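Local coordinates for protein pullulanase (Klebsiella oxytoca, PDB 2YOC) that hydrolyses alpha-1,6-glucosidic linkages in pullulan and related alpha-dextrins, and is exported by a type 2 secretion system, at residues D273-Y285 / A636-D648. Sequence-based numbering, arbitrary orientation.
With SO4 (sulfate ion), chain S.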
ATOM      1  N   ASP B 273      23.090 -27.073 -33.063  1.00 54.70           N
ATOM      2  CA  ASP B 273      23.931 -26.125 -32.343  1.00 53.22           C
ATOM      3  C   ASP B 273      25.069 -26.859 -31.636  1.00 57.62           C
ATOM      4  O   ASP B 273      26.219 -26.448 -31.739  1.00 58.39           O
ATOM      5  CB  ASP B 273      23.132 -25.188 -31.398  1.00 53.91           C
ATOM      6  CG  ASP B 273      22.751 -23.820 -31.988  1.00 69.19           C
ATOM      7  OD1 ASP B 273      23.082 -23.564 -33.169  1.00 70.52           O
ATOM      8  OD2 ASP B 273      22.144 -22.990 -31.251  1.00 76.62           O
ATOM      9  N   ASP B 274      24.771 -27.991 -31.008  1.00 55.18           N
ATOM     10  CA  ASP B 274      25.752 -28.785 -30.257  1.00 55.87           C
ATOM     11  C   ASP B 274      26.832 -29.422 -31.122  1.00 63.28           C
ATOM     12  O   ASP B 274      27.959 -29.571 -30.653  1.00 64.91           O
ATOM     13  CB  ASP B 274      25.013 -29.856 -29.433  1.00 57.69           C
ATOM     14  CG  ASP B 274      25.873 -30.736 -28.550  1.00 66.49           C
ATOM     15  OD1 ASP B 274      26.546 -30.195 -27.642  1.00 66.92           O
ATOM     16  OD2 ASP B 274      25.800 -31.968 -28.700  1.00 70.78           O
ATOM     17  N   ALA B 275      26.493 -29.814 -32.367  1.00 60.77           N
ATOM     18  CA  ALA B 275      27.415 -30.524 -33.244  1.00 61.60           C
ATOM     19  C   ALA B 275      28.236 -29.635 -34.149  1.00 65.29           C
ATOM     20  O   ALA B 275      29.397 -29.970 -34.432  1.00 65.30           O
ATOM     21  CB  ALA B 275      26.660 -31.562 -34.066  1.00 62.86           C
ATOM     22  N   TYR B 276      27.639 -28.520 -34.617  1.00 60.84           N
ATOM     23  CA  TYR B 276      28.281 -27.649 -35.600  1.00 61.55           C
ATOM     24  C   TYR B 276      28.540 -26.204 -35.205  1.00 63.24           C
ATOM     25  O   TYR B 276      29.500 -25.614 -35.696  1.00 62.57           O
ATOM     26  CB  TYR B 276      27.466 -27.647 -36.905  1.00 64.32           C
ATOM     27  CG  TYR B 276      27.113 -29.018 -37.433  1.00 68.41           C
ATOM     28  CD1 TYR B 276      28.014 -29.739 -38.222  1.00 71.56           C
ATOM     29  CD2 TYR B 276      25.874 -29.592 -37.162  1.00 69.07           C
ATOM     30  CE1 TYR B 276      27.695 -31.005 -38.712  1.00 72.99           C
ATOM     31  CE2 TYR B 276      25.542 -30.855 -37.651  1.00 71.09           C
ATOM     32  CZ  TYR B 276      26.459 -31.561 -38.418  1.00 80.19           C
ATOM     33  OH  TYR B 276      26.146 -32.814 -38.872  1.00 82.04           O
ATOM     34  N   ALA B 277      27.666 -25.607 -34.392  1.00 58.89           N
ATOM     35  CA  ALA B 277      27.788 -24.195 -34.053  1.00 57.98           C
ATOM     36  C   ALA B 277      29.140 -23.714 -33.553  1.00 62.29           C
ATOM     37  O   ALA B 277      29.507 -22.587 -33.892  1.00 62.29           O
ATOM     38  CB  ALA B 277      26.667 -23.734 -33.143  1.00 57.17           C
ATOM     39  N   GLU B 278      29.898 -24.537 -32.797  1.00 56.88           N
ATOM     40  CA  GLU B 278      31.195 -24.052 -32.318  1.00 56.02           C
ATOM     41  C   GLU B 278      32.107 -23.661 -33.456  1.00 57.36           C
ATOM     42  O   GLU B 278      32.609 -22.523 -33.452  1.00 57.52           O
ATOM     43  CB  GLU B 278      31.893 -25.026 -31.365  1.00 57.71           C
ATOM     44  CG  GLU B 278      32.603 -24.306 -30.232  1.00 68.05           C
ATOM     45  CD  GLU B 278      33.574 -25.155 -29.436  1.00111.50           C
ATOM     46  OE1 GLU B 278      33.227 -26.309 -29.079  1.00119.89           O
ATOM     47  OE2 GLU B 278      34.696 -24.661 -29.175  1.00109.23           O
ATOM     48  N   ALA B 279      32.245 -24.572 -34.460  1.00 50.30           N
ATOM     49  CA  ALA B 279      33.066 -24.401 -35.663  1.00 49.29           C
ATOM     50  C   ALA B 279      32.455 -23.414 -36.601  1.00 54.11           C
ATOM     51  O   ALA B 279      33.161 -22.541 -37.113  1.00 55.78           O
ATOM     52  CB  ALA B 279      33.250 -25.728 -36.379  1.00 50.70           C
ATOM     53  N   ALA B 280      31.146 -23.550 -36.847  1.00 51.19           N
ATOM     54  CA  ALA B 280      30.404 -22.715 -37.788  1.00 51.62           C
ATOM     55  C   ALA B 280      30.484 -21.246 -37.426  1.00 57.72           C
ATOM     56  O   ALA B 280      30.634 -20.425 -38.325  1.00 58.84           O
ATOM     57  CB  ALA B 280      28.961 -23.174 -37.877  1.00 52.12           C
ATOM     58  N   GLU B 281      30.490 -20.928 -36.107  1.00 54.73           N
ATOM     59  CA  GLU B 281      30.541 -19.569 -35.559  1.00 54.07           C
ATOM     60  C   GLU B 281      31.802 -18.851 -35.928  1.00 58.25           C
ATOM     61  O   GLU B 281      31.812 -17.614 -35.958  1.00 59.91           O
ATOM     62  CB  GLU B 281      30.410 -19.591 -34.029  1.00 54.68           C
ATOM     63  CG  GLU B 281      28.986 -19.449 -33.515  1.00 57.80           C
ATOM     64  CD  GLU B 281      28.778 -19.656 -32.023  1.00 78.68           C
ATOM     65  OE1 GLU B 281      29.759 -19.943 -31.295  1.00 76.66           O
ATOM     66  OE2 GLU B 281      27.619 -19.503 -31.576  1.00 70.01           O
ATOM     67  N   ALA B 282      32.872 -19.610 -36.179  1.00 52.41           N
ATOM     68  CA  ALA B 282      34.182 -19.054 -36.483  1.00 51.53           C
ATOM     69  C   ALA B 282      34.423 -18.796 -37.999  1.00 58.12           C
ATOM     70  O   ALA B 282      35.567 -18.517 -38.404  1.00 60.69           O
ATOM     71  CB  ALA B 282      35.251 -19.959 -35.898  1.00 52.02           C
ATOM     72  N   LEU B 283      33.354 -18.893 -38.831  1.00 50.79           N
ATOM     73  CA  LEU B 283      33.461 -18.688 -40.280  1.00 49.96           C
ATOM     74  C   LEU B 283      32.699 -17.486 -40.780  1.00 56.45           C
ATOM     75  O   LEU B 283      31.897 -16.902 -40.047  1.00 54.44           O
ATOM     76  CB  LEU B 283      33.088 -19.935 -41.080  1.00 49.54           C
ATOM     77  CG  LEU B 283      33.829 -21.190 -40.645  1.00 52.75           C
ATOM     78  CD1 LEU B 283      33.412 -22.352 -41.454  1.00 53.32           C
ATOM     79  CD2 LEU B 283      35.303 -21.007 -40.715  1.00 50.99           C
ATOM     80  N   SER B 284      33.005 -17.068 -42.020  1.00 55.40           N
ATOM     81  CA  SER B 284      32.367 -15.909 -42.634  1.00 54.07           C
ATOM     82  C   SER B 284      31.442 -16.333 -43.738  1.00 57.06           C
ATOM     83  O   SER B 284      31.740 -17.256 -44.514  1.00 57.81           O
ATOM     84  CB  SER B 284      33.401 -14.891 -43.080  1.00 58.24           C
ATOM     85  OG  SER B 284      33.714 -14.081 -41.954  1.00 71.14           O
ATOM     86  N   TYR B 285      30.276 -15.717 -43.762  1.00 52.36           N
ATOM     87  CA  TYR B 285      29.258 -16.132 -44.713  1.00 52.68           C
ATOM     88  C   TYR B 285      28.891 -15.115 -45.789  1.00 55.52           C
ATOM     89  O   TYR B 285      29.137 -13.904 -45.628  1.00 53.88           O
ATOM     90  CB  TYR B 285      28.042 -16.748 -43.983  1.00 52.07           C
ATOM     91  CG  TYR B 285      28.425 -17.932 -43.117  1.00 51.11           C
ATOM     92  CD1 TYR B 285      28.864 -17.753 -41.811  1.00 51.09           C
ATOM     93  CD2 TYR B 285      28.391 -19.229 -43.619  1.00 53.03           C
ATOM     94  CE1 TYR B 285      29.249 -18.835 -41.018  1.00 49.62           C
ATOM     95  CE2 TYR B 285      28.771 -20.325 -42.830  1.00 53.48           C
ATOM     96  CZ  TYR B 285      29.172 -20.120 -41.519  1.00 52.14           C
ATOM     97  OH  TYR B 285      29.557 -21.164 -40.722  1.00 46.90           O
ATOM     98  N   ALA B 636      14.259 -17.405 -34.426  1.00 53.99           N
ATOM     99  CA  ALA B 636      14.844 -17.911 -33.195  1.00 54.00           C
ATOM    100  C   ALA B 636      16.177 -17.273 -32.894  1.00 58.28           C
ATOM    101  O   ALA B 636      17.210 -17.938 -33.046  1.00 59.75           O
ATOM    102  CB  ALA B 636      14.985 -19.426 -33.248  1.00 55.33           C
ATOM    103  N   PRO B 637      16.202 -16.018 -32.387  1.00 51.82           N
ATOM    104  CA  PRO B 637      17.495 -15.416 -32.006  1.00 49.81           C
ATOM    105  C   PRO B 637      18.232 -16.181 -30.896  1.00 52.58           C
ATOM    106  O   PRO B 637      19.420 -15.918 -30.666  1.00 53.30           O
ATOM    107  CB  PRO B 637      17.118 -13.997 -31.576  1.00 51.16           C
ATOM    108  CG  PRO B 637      15.675 -14.057 -31.227  1.00 56.36           C
ATOM    109  CD  PRO B 637      15.070 -15.109 -32.096  1.00 52.47           C
ATOM    110  N   GLU B 638      17.550 -17.139 -30.224  1.00 47.78           N
ATOM    111  CA  GLU B 638      18.154 -17.960 -29.166  1.00 46.66           C
ATOM    112  C   GLU B 638      19.145 -19.009 -29.726  1.00 50.34           C
ATOM    113  O   GLU B 638      19.988 -19.527 -28.987  1.00 47.51           O
ATOM    114  CB  GLU B 638      17.066 -18.629 -28.289  1.00 47.51           C
ATOM    115  CG  GLU B 638      16.075 -19.498 -29.044  1.00 54.43           C
ATOM    116  CD  GLU B 638      14.775 -18.829 -29.421  1.00 71.97           C
ATOM    117  OE1 GLU B 638      14.819 -17.695 -29.948  1.00 60.13           O
ATOM    118  OE2 GLU B 638      13.706 -19.427 -29.158  1.00 72.67           O
ATOM    119  N   HIS B 639      19.012 -19.342 -31.028  1.00 49.70           N
ATOM    120  CA  HIS B 639      19.896 -20.300 -31.682  1.00 50.19           C
ATOM    121  C   HIS B 639      21.142 -19.591 -32.193  1.00 54.19           C
ATOM    122  O   HIS B 639      21.063 -18.509 -32.797  1.00 53.87           O
ATOM    123  CB  HIS B 639      19.171 -21.072 -32.780  1.00 51.83           C
ATOM    124  CG  HIS B 639      17.953 -21.810 -32.296  1.00 55.26           C
ATOM    125  ND1 HIS B 639      17.020 -22.311 -33.189  1.00 57.50           N
ATOM    126  CD2 HIS B 639      17.550 -22.095 -31.035  1.00 55.37           C
ATOM    127  CE1 HIS B 639      16.097 -22.895 -32.446  1.00 56.12           C
ATOM    128  NE2 HIS B 639      16.372 -22.785 -31.146  1.00 55.40           N
ATOM    129  N   ARG B 640      22.300 -20.203 -31.899  1.00 49.55           N
ATOM    130  CA  ARG B 640      23.638 -19.716 -32.179  1.00 48.34           C
ATOM    131  C   ARG B 640      23.898 -19.097 -33.569  1.00 54.15           C
ATOM    132  O   ARG B 640      24.458 -17.999 -33.640  1.00 56.99           O
ATOM    133  CB  ARG B 640      24.646 -20.800 -31.825  1.00 46.49           C
ATOM    134  CG  ARG B 640      24.763 -21.039 -30.333  1.00 46.38           C
ATOM    135  CD  ARG B 640      25.621 -22.234 -29.967  1.00 52.10           C
ATOM    136  NE  ARG B 640      27.057 -21.993 -30.137  1.00 61.76           N
ATOM    137  CZ  ARG B 640      28.012 -22.754 -29.594  1.00 82.21           C
ATOM    138  NH1 ARG B 640      27.692 -23.797 -28.835  1.00 71.18           N
ATOM    139  NH2 ARG B 640      29.293 -22.475 -29.803  1.00 64.10           N
HETATM  140  N   MSE B 641      23.510 -19.782 -34.650  1.00 49.11           N
HETATM  141  CA  MSE B 641      23.722 -19.286 -36.009  1.00 49.93           C
HETATM  142  C   MSE B 641      22.829 -18.125 -36.417  1.00 55.88           C
HETATM  143  O   MSE B 641      23.260 -17.247 -37.187  1.00 55.11           O
HETATM  144  CB  MSE B 641      23.726 -20.413 -37.055  1.00 52.74           C
HETATM  145  CG  MSE B 641      24.868 -21.427 -36.854  1.00 59.52           C
HETATM  146 SE   MSE B 641      26.643 -20.657 -36.610  1.00 66.22          SE
HETATM  147  CE  MSE B 641      26.934 -20.064 -38.386  1.00 62.73           C
ATOM    148  N   PHE B 642      21.611 -18.085 -35.879  1.00 54.44           N
ATOM    149  CA  PHE B 642      20.755 -16.945 -36.154  1.00 55.83           C
ATOM    150  C   PHE B 642      21.238 -15.747 -35.346  1.00 61.44           C
ATOM    151  O   PHE B 642      21.199 -14.616 -35.850  1.00 62.26           O
ATOM    152  CB  PHE B 642      19.272 -17.213 -35.902  1.00 57.77           C
ATOM    153  CG  PHE B 642      18.409 -16.089 -36.452  1.00 59.61           C
ATOM    154  CD1 PHE B 642      18.494 -15.712 -37.795  1.00 63.56           C
ATOM    155  CD2 PHE B 642      17.543 -15.385 -35.623  1.00 59.48           C
ATOM    156  CE1 PHE B 642      17.717 -14.659 -38.291  1.00 63.60           C
ATOM    157  CE2 PHE B 642      16.771 -14.337 -36.123  1.00 61.66           C
ATOM    158  CZ  PHE B 642      16.853 -13.989 -37.453  1.00 60.49           C
ATOM    159  N   ALA B 643      21.754 -15.991 -34.127  1.00 57.29           N
ATOM    160  CA  ALA B 643      22.305 -14.892 -33.322  1.00 56.12           C
ATOM    161  C   ALA B 643      23.510 -14.317 -34.091  1.00 57.78           C
ATOM    162  O   ALA B 643      23.640 -13.088 -34.195  1.00 56.89           O
ATOM    163  CB  ALA B 643      22.720 -15.390 -31.940  1.00 56.30           C
ATOM    164  N   LYS B 644      24.320 -15.215 -34.720  1.00 52.45           N
ATOM    165  CA  LYS B 644      25.473 -14.832 -35.541  1.00 51.38           C
ATOM    166  C   LYS B 644      24.989 -14.028 -36.778  1.00 54.55           C
ATOM    167  O   LYS B 644      25.544 -12.961 -37.077  1.00 52.67           O
ATOM    168  CB  LYS B 644      26.316 -16.054 -35.937  1.00 52.06           C
ATOM    169  CG  LYS B 644      27.579 -15.646 -36.664  1.00 54.03           C
ATOM    170  CD  LYS B 644      28.464 -16.803 -37.163  1.00 64.72           C
ATOM    171  CE  LYS B 644      29.300 -16.390 -38.365  1.00 67.05           C
ATOM    172  NZ  LYS B 644      30.152 -15.156 -38.150  1.00 56.48           N
ATOM    173  N   LEU B 645      23.924 -14.515 -37.455  1.00 50.22           N
ATOM    174  CA  LEU B 645      23.378 -13.801 -38.600  1.00 49.43           C
ATOM    175  C   LEU B 645      23.050 -12.361 -38.219  1.00 55.21           C
ATOM    176  O   LEU B 645      23.511 -11.445 -38.921  1.00 57.08           O
ATOM    177  CB  LEU B 645      22.139 -14.497 -39.164  1.00 48.91           C
ATOM    178  CG  LEU B 645      21.670 -13.985 -40.536  1.00 51.34           C
ATOM    179  CD1 LEU B 645      21.249 -15.141 -41.431  1.00 51.58           C
ATOM    180  CD2 LEU B 645      20.570 -12.944 -40.406  1.00 47.81           C
ATOM    181  N   ILE B 646      22.269 -12.160 -37.110  1.00 49.26           N
ATOM    182  CA  ILE B 646      21.871 -10.835 -36.607  1.00 48.13           C
ATOM    183  C   ILE B 646      23.109  -9.928 -36.405  1.00 52.57           C
ATOM    184  O   ILE B 646      23.149  -8.824 -36.958  1.00 53.04           O
ATOM    185  CB  ILE B 646      21.026 -10.917 -35.317  1.00 50.72           C
ATOM    186  CG1 ILE B 646      19.735 -11.708 -35.536  1.00 52.21           C
ATOM    187  CG2 ILE B 646      20.717  -9.524 -34.766  1.00 50.41           C
ATOM    188  CD1 ILE B 646      19.044 -12.187 -34.230  1.00 50.76           C
ATOM    189  N   ALA B 647      24.125 -10.416 -35.651  1.00 45.05           N
ATOM    190  CA  ALA B 647      25.317  -9.648 -35.399  1.00 42.36           C
ATOM    191  C   ALA B 647      26.036  -9.241 -36.675  1.00 47.92           C
ATOM    192  O   ALA B 647      26.394  -8.061 -36.817  1.00 48.47           O
ATOM    193  CB  ALA B 647      26.239 -10.420 -34.501  1.00 42.45           C
ATOM    194  N   ASP B 648      26.224 -10.206 -37.616  1.00 45.39           N
ATOM    195  CA  ASP B 648      26.941  -9.963 -38.870  1.00 46.42           C
ATOM    196  C   ASP B 648      26.162  -8.965 -39.709  1.00 56.62           C
ATOM    197  O   ASP B 648      26.768  -8.134 -40.397  1.00 59.30           O
ATOM    198  CB  ASP B 648      27.179 -11.256 -39.661  1.00 47.51           C
ATOM    199  CG  ASP B 648      28.067 -12.309 -39.039  1.00 59.43           C
ATOM    200  OD1 ASP B 648      28.846 -11.970 -38.136  1.00 60.31           O
ATOM    201  OD2 ASP B 648      28.035 -13.470 -39.512  1.00 73.10           O
TER
HETATM  202  S   SO4 S2083      37.642 -14.222 -42.036  1.00156.33           S
HETATM  203  O1  SO4 S2083      36.646 -15.311 -42.135  1.00162.06           O
HETATM  204  O2  SO4 S2083      38.988 -14.755 -42.352  1.00161.57           O
HETATM  205  O3  SO4 S2083      37.615 -13.677 -40.672  1.00159.52           O
HETATM  206  O4  SO4 S2083      37.310 -13.159 -42.990  1.00161.66           O
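Arg640 and Glu281 form the ion pair across this contact, in which the axes of the short helical segments 273-280 and 640-648 run 29° from parallel, 10.3 Å apart at closest approach. The arginine grips side-on: NE reaches Glu281 OE2 at 2.9 Å and NH2 reaches Glu281 OE1 at 3.0 Å. Both oxygens lie close to the guanidinium plane, yet the two groups are not coplanar; their planes are turned 46° apart, and the nitrogens approach from above the carboxylate. A bend at chi3 (74°) in the arginine chain folds the guanidinium across helix 269-280, so that one of its faces lies over Ala277 CB and the backbone N of Glu278.

At the start of helix 640-655 a second carboxylate takes over. Arg640 N donates to Asp273 OD2 at 2.9 Å, on the syn side, while Tyr615 bonds to OD1 of the same aspartate and also to Met641 N. One residue further along the helix, selenomethionine Met641, bent at chi2 and chi3, brings SE to 3.6 Å from Ala280 CB and its CE beside Tyr285, with Trp299 of strand 293-299 packing nearby. Lys644 comes to the edge of the tyrosine ring, its CE 3.6 Å from Tyr285 CE1. The single bend of its chain, at chi4, takes NZ to Asp648 OD2 in a salt bridge and, weakly, to Leu283 O. Tyr285 OH in turn donates to Ala280 O, which Leu283 N reaches from the opposite face.

The contact thus joins helix 269-280, which runs between strands 260-267 and 286-290 of two different sheets, to a helix that follows the third strand of the catalytic barrel. Polar bonds surround a small apolar centre made by Met641, Ala280 and Tyr285: Asp273 probably also stabilises the positive end of the helix dipole, while the two-pronged ion pair restricts rotation of the guanidinium.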